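Local coordinates for protein beta-lactamase (Francisella tularensis subsp. tularensis, PDB 3P09) that probably hydrolyses beta-lactam antibiotics to substituted beta-amino acids, as a member of the class A beta-lactamase family, at residues K183-L188 against V242-P247; I39-L44 against I253-L258. One frame throughout, in Å; residues are numbered along the deposited sequence.

How the contacts relate
Contact 1 and contact 2 have centres about 9 Å apart and both involve the five-stranded antiparallel sheet. Along the chain the order is 39-44, 183-188, 242-247, 253-258, so contact 1 falls between the segments of contact 2. Strands 239-246 and 253-260 are consecutive in sequence and adjacent in the sheet, where A243 N is probably hydrogen-bonded to L255 O (2.8 Å). Contact 2 pairs the first long strand with the last, closing the sheet of the alpha/beta domain from distant parts of the chain, while contact 1 seats helix 178-190 of the helical domain on it, as in other class A beta-lactamases. That helix also reaches contact 2 through packing of K183 CA against L44 CD1.

Contact 1 of 2, residues K183-L188 against V242-P247; sequences KDIYKL and VAIIWP
I185 carries nearly all of the packing between helix 183-188 and strand 242-246, its side chain set between those of V242 and I244. Its CG1 is anti to the backbone N (chi1 -159°) and the chain continues extended to CD1, while CG2 is wedged between N and C of its own backbone. I185 CG2 meets I244 CD1 at 3.6 Å and V242 CG1 at 3.8 Å; I185 CD1 runs on past the valine and ends 3.7 Å from V242 O. I185 reaches out from the helix and V242 and I244 from the strand, so the side chains overlap along their flanks, without hydrogen bonds.

Helix 178-190, of the all-helical domain in class A beta-lactamases, here packs on the sheet of the alpha/beta domain, so the contact is part of the interface between the two domains; the directions cross at -47°. F68 of helix 66-80 and L206 of helix 196-208 also touch I185, so the three helices meet around this side chain. The isoleucine is close to, though not in contact with, a probable SxxK motif at S64 and K67.

I244 reaches the helix through a folded side chain: its CB is not aimed at it, but a bend at chi2 (-62°) brings CD1 to 3.9 Å from I185 O and 4.2 Å from Y186 CA. I244 CG2 sits 3.5 Å off the W246 ring plane, nearer its border than its centre.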
loop_
_atom_site.group_PDB
_atom_site.type_symbol
_atom_site.label_atom_id
_atom_site.label_comp_id
_atom_site.label_asym_id
_atom_site.label_seq_id
_atom_site.Cartn_x
_atom_site.Cartn_y
_atom_site.Cartn_z
ATOM N N LYS A 183 -3.664 8.453 -5.336
ATOM C CA LYS A 183 -4.358 8.407 -6.622
ATOM C C LYS A 183 -4.381 6.964 -7.165
ATOM O O LYS A 183 -5.375 6.520 -7.741
ATOM C CB LYS A 183 -3.713 9.371 -7.632
ATOM C CG LYS A 183 -3.960 10.856 -7.310
ATOM C CD LYS A 183 -3.643 11.787 -8.491
ATOM C CE LYS A 183 -2.334 11.436 -9.138
ATOM N NZ LYS A 183 -2.162 12.108 -10.469
ATOM N N ASP A 184 -3.293 6.225 -6.963
ATOM C CA ASP A 184 -3.218 4.844 -7.458
ATOM C C ASP A 184 -4.263 3.929 -6.830
ATOM O O ASP A 184 -4.937 3.178 -7.526
ATOM C CB ASP A 184 -1.845 4.230 -7.185
ATOM C CG ASP A 184 -0.763 4.787 -8.086
ATOM O OD1 ASP A 184 -1.100 5.438 -9.106
ATOM O OD2 ASP A 184 0.425 4.560 -7.774
ATOM N N ILE A 185 -4.370 3.966 -5.508
ATOM C CA ILE A 185 -5.292 3.049 -4.842
ATOM C C ILE A 185 -6.729 3.429 -5.186
ATOM O O ILE A 185 -7.584 2.566 -5.349
ATOM C CB ILE A 185 -5.062 2.996 -3.305
ATOM C CG1 ILE A 185 -5.640 1.697 -2.725
ATOM C CG2 ILE A 185 -5.660 4.212 -2.614
ATOM C CD1 ILE A 185 -5.228 1.443 -1.267
ATOM N N TYR A 186 -6.989 4.724 -5.325
ATOM C CA TYR A 186 -8.340 5.184 -5.674
ATOM C C TYR A 186 -8.688 4.743 -7.087
ATOM O O TYR A 186 -9.791 4.264 -7.356
ATOM C CB TYR A 186 -8.425 6.712 -5.602
ATOM C CG TYR A 186 -9.833 7.233 -5.786
ATOM C CD1 TYR A 186 -10.321 7.557 -7.047
ATOM C CD2 TYR A 186 -10.684 7.380 -4.696
ATOM C CE1 TYR A 186 -11.625 8.032 -7.215
ATOM C CE2 TYR A 186 -11.981 7.840 -4.852
ATOM C CZ TYR A 186 -12.445 8.168 -6.111
ATOM O OH TYR A 186 -13.732 8.631 -6.253
ATOM N N LYS A 187 -7.736 4.916 -8.002
ATOM C CA LYS A 187 -7.987 4.576 -9.396
ATOM C C LYS A 187 -8.249 3.080 -9.529
ATOM O O LYS A 187 -9.162 2.651 -10.256
ATOM C CB LYS A 187 -6.818 5.014 -10.274
ATOM C CG LYS A 187 -7.023 4.773 -11.759
ATOM C CD LYS A 187 -6.095 5.678 -12.566
ATOM C CE LYS A 187 -6.263 5.461 -14.063
ATOM N NZ LYS A 187 -7.666 5.693 -14.513
ATOM N N LEU A 188 -7.479 2.280 -8.799
ATOM C CA LEU A 188 -7.661 0.827 -8.870
ATOM C C LEU A 188 -9.021 0.376 -8.317
ATOM O O LEU A 188 -9.674 -0.517 -8.865
ATOM C CB LEU A 188 -6.517 0.109 -8.152
ATOM C CG LEU A 188 -5.186 0.058 -8.923
ATOM C CD1 LEU A 188 -4.074 -0.407 -8.020
ATOM C CD2 LEU A 188 -5.289 -0.846 -10.164
ATOM N N VAL A 242 -1.835 3.003 3.395
ATOM C CA VAL A 242 -2.626 3.611 2.316
ATOM C C VAL A 242 -3.964 2.895 2.252
ATOM O O VAL A 242 -4.024 1.655 2.180
ATOM C CB VAL A 242 -1.908 3.544 0.951
ATOM C CG1 VAL A 242 -2.732 4.242 -0.138
ATOM C CG2 VAL A 242 -0.519 4.160 1.051
ATOM N N ALA A 243 -5.042 3.672 2.277
ATOM C CA ALA A 243 -6.342 3.122 2.605
ATOM C C ALA A 243 -7.438 3.615 1.691
ATOM O O ALA A 243 -7.331 4.691 1.096
ATOM C CB ALA A 243 -6.686 3.462 4.033
ATOM N N ILE A 244 -8.486 2.804 1.572
ATOM C CA ILE A 244 -9.756 3.295 1.061
ATOM C C ILE A 244 -10.719 3.276 2.226
ATOM O O ILE A 244 -10.756 2.314 2.995
ATOM C CB ILE A 244 -10.344 2.411 -0.035
ATOM C CG1 ILE A 244 -9.404 2.322 -1.237
ATOM C CG2 ILE A 244 -11.692 2.978 -0.459
ATOM C CD1 ILE A 244 -9.160 3.618 -1.902
ATOM N N ILE A 245 -11.505 4.334 2.354
ATOM C CA ILE A 245 -12.391 4.492 3.499
ATOM C C ILE A 245 -13.773 4.837 2.990
ATOM O O ILE A 245 -13.902 5.639 2.066
ATOM C CB ILE A 245 -11.914 5.640 4.399
ATOM C CG1 ILE A 245 -10.475 5.376 4.859
ATOM C CG2 ILE A 245 -12.862 5.830 5.572
ATOM C CD1 ILE A 245 -9.830 6.544 5.598
ATOM N N TRP A 246 -14.786 4.201 3.578
ATOM C CA TRP A 246 -16.184 4.486 3.273
ATOM C C TRP A 246 -16.799 5.124 4.499
ATOM O O TRP A 246 -17.226 4.419 5.415
ATOM C CB TRP A 246 -16.948 3.196 2.971
ATOM C CG TRP A 246 -16.588 2.534 1.668
ATOM C CD1 TRP A 246 -17.286 2.599 0.495
ATOM C CD2 TRP A 246 -15.454 1.691 1.415
ATOM N NE1 TRP A 246 -16.643 1.856 -0.473
ATOM C CE2 TRP A 246 -15.520 1.293 0.068
ATOM C CE3 TRP A 246 -14.382 1.246 2.195
ATOM C CZ2 TRP A 246 -14.565 0.462 -0.510
ATOM C CZ3 TRP A 246 -13.434 0.429 1.617
ATOM C CH2 TRP A 246 -13.533 0.044 0.278
ATOM N N PRO A 247 -16.829 6.461 4.540
ATOM C CA PRO A 247 -17.425 7.126 5.697
ATOM C C PRO A 247 -18.920 6.842 5.708
ATOM O O PRO A 247 -19.520 6.706 4.642
ATOM C CB PRO A 247 -17.176 8.617 5.414
ATOM C CG PRO A 247 -16.137 8.651 4.291
ATOM C CD PRO A 247 -16.442 7.423 3.493
#

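Contact 2 of 2, residues I39-L44 against I253-L258; sequences IGIYTL and IALGIL. With SO4 (sulfate ion), chain D.
Strands 39-44 and 253-258 form an antiparallel pair in the five-stranded sheet of the class A beta-lactamase fold, where an early and a late strand of the chain become neighbours. Three hydrogen-bonded pairs, G40 with L258, Y42 with G256 and L44 with A254, are each closed by two backbone bonds. The shortest is G40 N to L258 O at 2.7 Å; the straightest, G256 N to Y42 O, has an angle of 168° at the hydrogen, and its donor comes nearly along the C=O axis. At the intervening non-hydrogen-bonded positions, CA-H...O contacts supplement these bonds, as where I257 CA approaches G40 O at 3.2 Å.

Apolar side chains pack alongside one another on the face bearing I41, T43, L255 and I257, against which helix 271-289 lies. I41 and I257 point the same way, and their methyls are pressed together: I41 CD1 is 3.4 Å from I257 CG2, closer than two methyls normally approach. I39 CD1 reaches I257 CG2 as well, at 3.8 Å. Further along, T43 CG2 touches L255 CD1 at 3.6 Å, while T43 OG1 is hydrogen-bonded to I52 N. On the other face L44 and A254 meet through their CB atoms, and helix 178-190 contributes K183, Y186 and T182 beside them.

The polar interaction with a bound ion comes from Y42. With CG anti to the backbone N (chi1 -162°), its ring projects off the partner strand toward a sulfate, probably from the crystallisation liquor, which K53 NZ also binds. Sulfate O3 lies in the ring plane at its edge, and Y42 OH donates to O3 over a very short 2.5 Å.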
loop_
_atom_site.group_PDB
_atom_site.type_symbol
_atom_site.label_atom_id
_atom_site.label_comp_id
_atom_site.label_asym_id
_atom_site.label_seq_id
_atom_site.Cartn_x
_atom_site.Cartn_y
_atom_site.Cartn_z
ATOM N N ILE A 39 6.161 13.681 7.532
ATOM C CA ILE A 39 4.920 12.960 7.312
ATOM C C ILE A 39 4.286 13.462 6.015
ATOM O O ILE A 39 4.337 14.653 5.711
ATOM C CB ILE A 39 3.954 13.131 8.487
ATOM C CG1 ILE A 39 2.787 12.147 8.360
ATOM C CG2 ILE A 39 3.447 14.564 8.546
ATOM C CD1 ILE A 39 2.632 11.229 9.527
ATOM N N GLY A 40 3.722 12.547 5.237
ATOM C CA GLY A 40 3.134 12.901 3.956
ATOM C C GLY A 40 1.709 12.392 3.927
ATOM O O GLY A 40 1.448 11.254 4.315
ATOM N N ILE A 41 0.794 13.239 3.469
ATOM C CA ILE A 41 -0.636 12.984 3.560
ATOM C C ILE A 41 -1.315 13.352 2.239
ATOM O O ILE A 41 -1.048 14.413 1.669
ATOM C CB ILE A 41 -1.293 13.888 4.649
ATOM C CG1 ILE A 41 -0.636 13.711 6.026
ATOM C CG2 ILE A 41 -2.802 13.667 4.706
ATOM C CD1 ILE A 41 -0.583 12.310 6.517
ATOM N N TYR A 42 -2.190 12.490 1.744
ATOM C CA TYR A 42 -3.035 12.886 0.631
ATOM C C TYR A 42 -4.385 12.214 0.743
ATOM O O TYR A 42 -4.466 11.028 1.072
ATOM C CB TYR A 42 -2.386 12.538 -0.708
ATOM C CG TYR A 42 -2.991 13.297 -1.882
ATOM C CD1 TYR A 42 -3.851 12.671 -2.768
ATOM C CD2 TYR A 42 -2.696 14.642 -2.094
ATOM C CE1 TYR A 42 -4.395 13.354 -3.833
ATOM C CE2 TYR A 42 -3.240 15.332 -3.158
ATOM C CZ TYR A 42 -4.093 14.681 -4.020
ATOM O OH TYR A 42 -4.647 15.348 -5.083
ATOM N N THR A 43 -5.450 12.966 0.484
ATOM C CA THR A 43 -6.782 12.364 0.422
ATOM C C THR A 43 -7.378 12.603 -0.949
ATOM O O THR A 43 -7.088 13.614 -1.594
ATOM C CB THR A 43 -7.738 12.985 1.419
ATOM O OG1 THR A 43 -7.963 14.352 1.048
ATOM C CG2 THR A 43 -7.168 12.922 2.806
ATOM N N LEU A 44 -8.226 11.686 -1.398
ATOM C CA LEU A 44 -8.825 11.822 -2.710
ATOM C C LEU A 44 -10.308 11.546 -2.599
ATOM O O LEU A 44 -10.705 10.477 -2.142
ATOM C CB LEU A 44 -8.195 10.835 -3.683
ATOM C CG LEU A 44 -7.544 11.390 -4.938
ATOM C CD1 LEU A 44 -7.424 10.272 -5.940
ATOM C CD2 LEU A 44 -8.362 12.521 -5.504
ATOM N N ILE A 253 -13.474 7.479 0.014
ATOM C CA ILE A 253 -12.318 8.343 -0.172
ATOM C C ILE A 253 -11.058 7.500 -0.096
ATOM O O ILE A 253 -11.090 6.363 0.379
ATOM C CB ILE A 253 -12.267 9.465 0.883
ATOM C CG1 ILE A 253 -12.326 8.883 2.297
ATOM C CG2 ILE A 253 -13.454 10.401 0.714
ATOM C CD1 ILE A 253 -11.646 9.739 3.310
ATOM N N ALA A 254 -9.952 8.024 -0.601
ATOM C CA ALA A 254 -8.679 7.327 -0.420
ATOM C C ALA A 254 -7.820 8.191 0.476
ATOM O O ALA A 254 -7.924 9.420 0.452
ATOM C CB ALA A 254 -7.999 7.084 -1.747
ATOM N N LEU A 255 -6.972 7.557 1.272
ATOM C CA LEU A 255 -6.118 8.308 2.173
ATOM C C LEU A 255 -4.778 7.609 2.253
ATOM O O LEU A 255 -4.715 6.431 2.588
ATOM C CB LEU A 255 -6.753 8.381 3.564
ATOM C CG LEU A 255 -5.862 8.860 4.704
ATOM C CD1 LEU A 255 -5.349 10.288 4.460
ATOM C CD2 LEU A 255 -6.625 8.769 6.016
ATOM N N GLY A 256 -3.717 8.332 1.917
ATOM C CA GLY A 256 -2.359 7.819 2.061
ATOM C C GLY A 256 -1.639 8.614 3.133
ATOM O O GLY A 256 -1.697 9.845 3.125
ATOM N N ILE A 257 -0.991 7.920 4.068
ATOM C CA ILE A 257 -0.150 8.560 5.079
ATOM C C ILE A 257 1.200 7.852 5.094
ATOM O O ILE A 257 1.267 6.647 5.360
ATOM C CB ILE A 257 -0.783 8.477 6.485
ATOM C CG1 ILE A 257 -2.186 9.092 6.487
ATOM C CG2 ILE A 257 0.112 9.155 7.501
ATOM C CD1 ILE A 257 -2.913 8.967 7.820
ATOM N N LEU A 258 2.265 8.585 4.760
ATOM C CA LEU A 258 3.603 8.005 4.687
ATOM C C LEU A 258 4.477 8.743 5.688
ATOM O O LEU A 258 4.334 9.956 5.880
ATOM C CB LEU A 258 4.187 8.140 3.279
ATOM C CG LEU A 258 3.209 7.806 2.130
ATOM C CD1 LEU A 258 3.889 8.004 0.780
ATOM C CD2 LEU A 258 2.655 6.399 2.219
HETATM S S SO4 D . -4.212 18.780 -5.415
HETATM O O1 SO4 D . -5.229 18.821 -4.367
HETATM O O2 SO4 D . -3.286 19.896 -5.244
HETATM O O3 SO4 D . -3.464 17.531 -5.342
HETATM O O4 SO4 D . -4.856 18.883 -6.721
#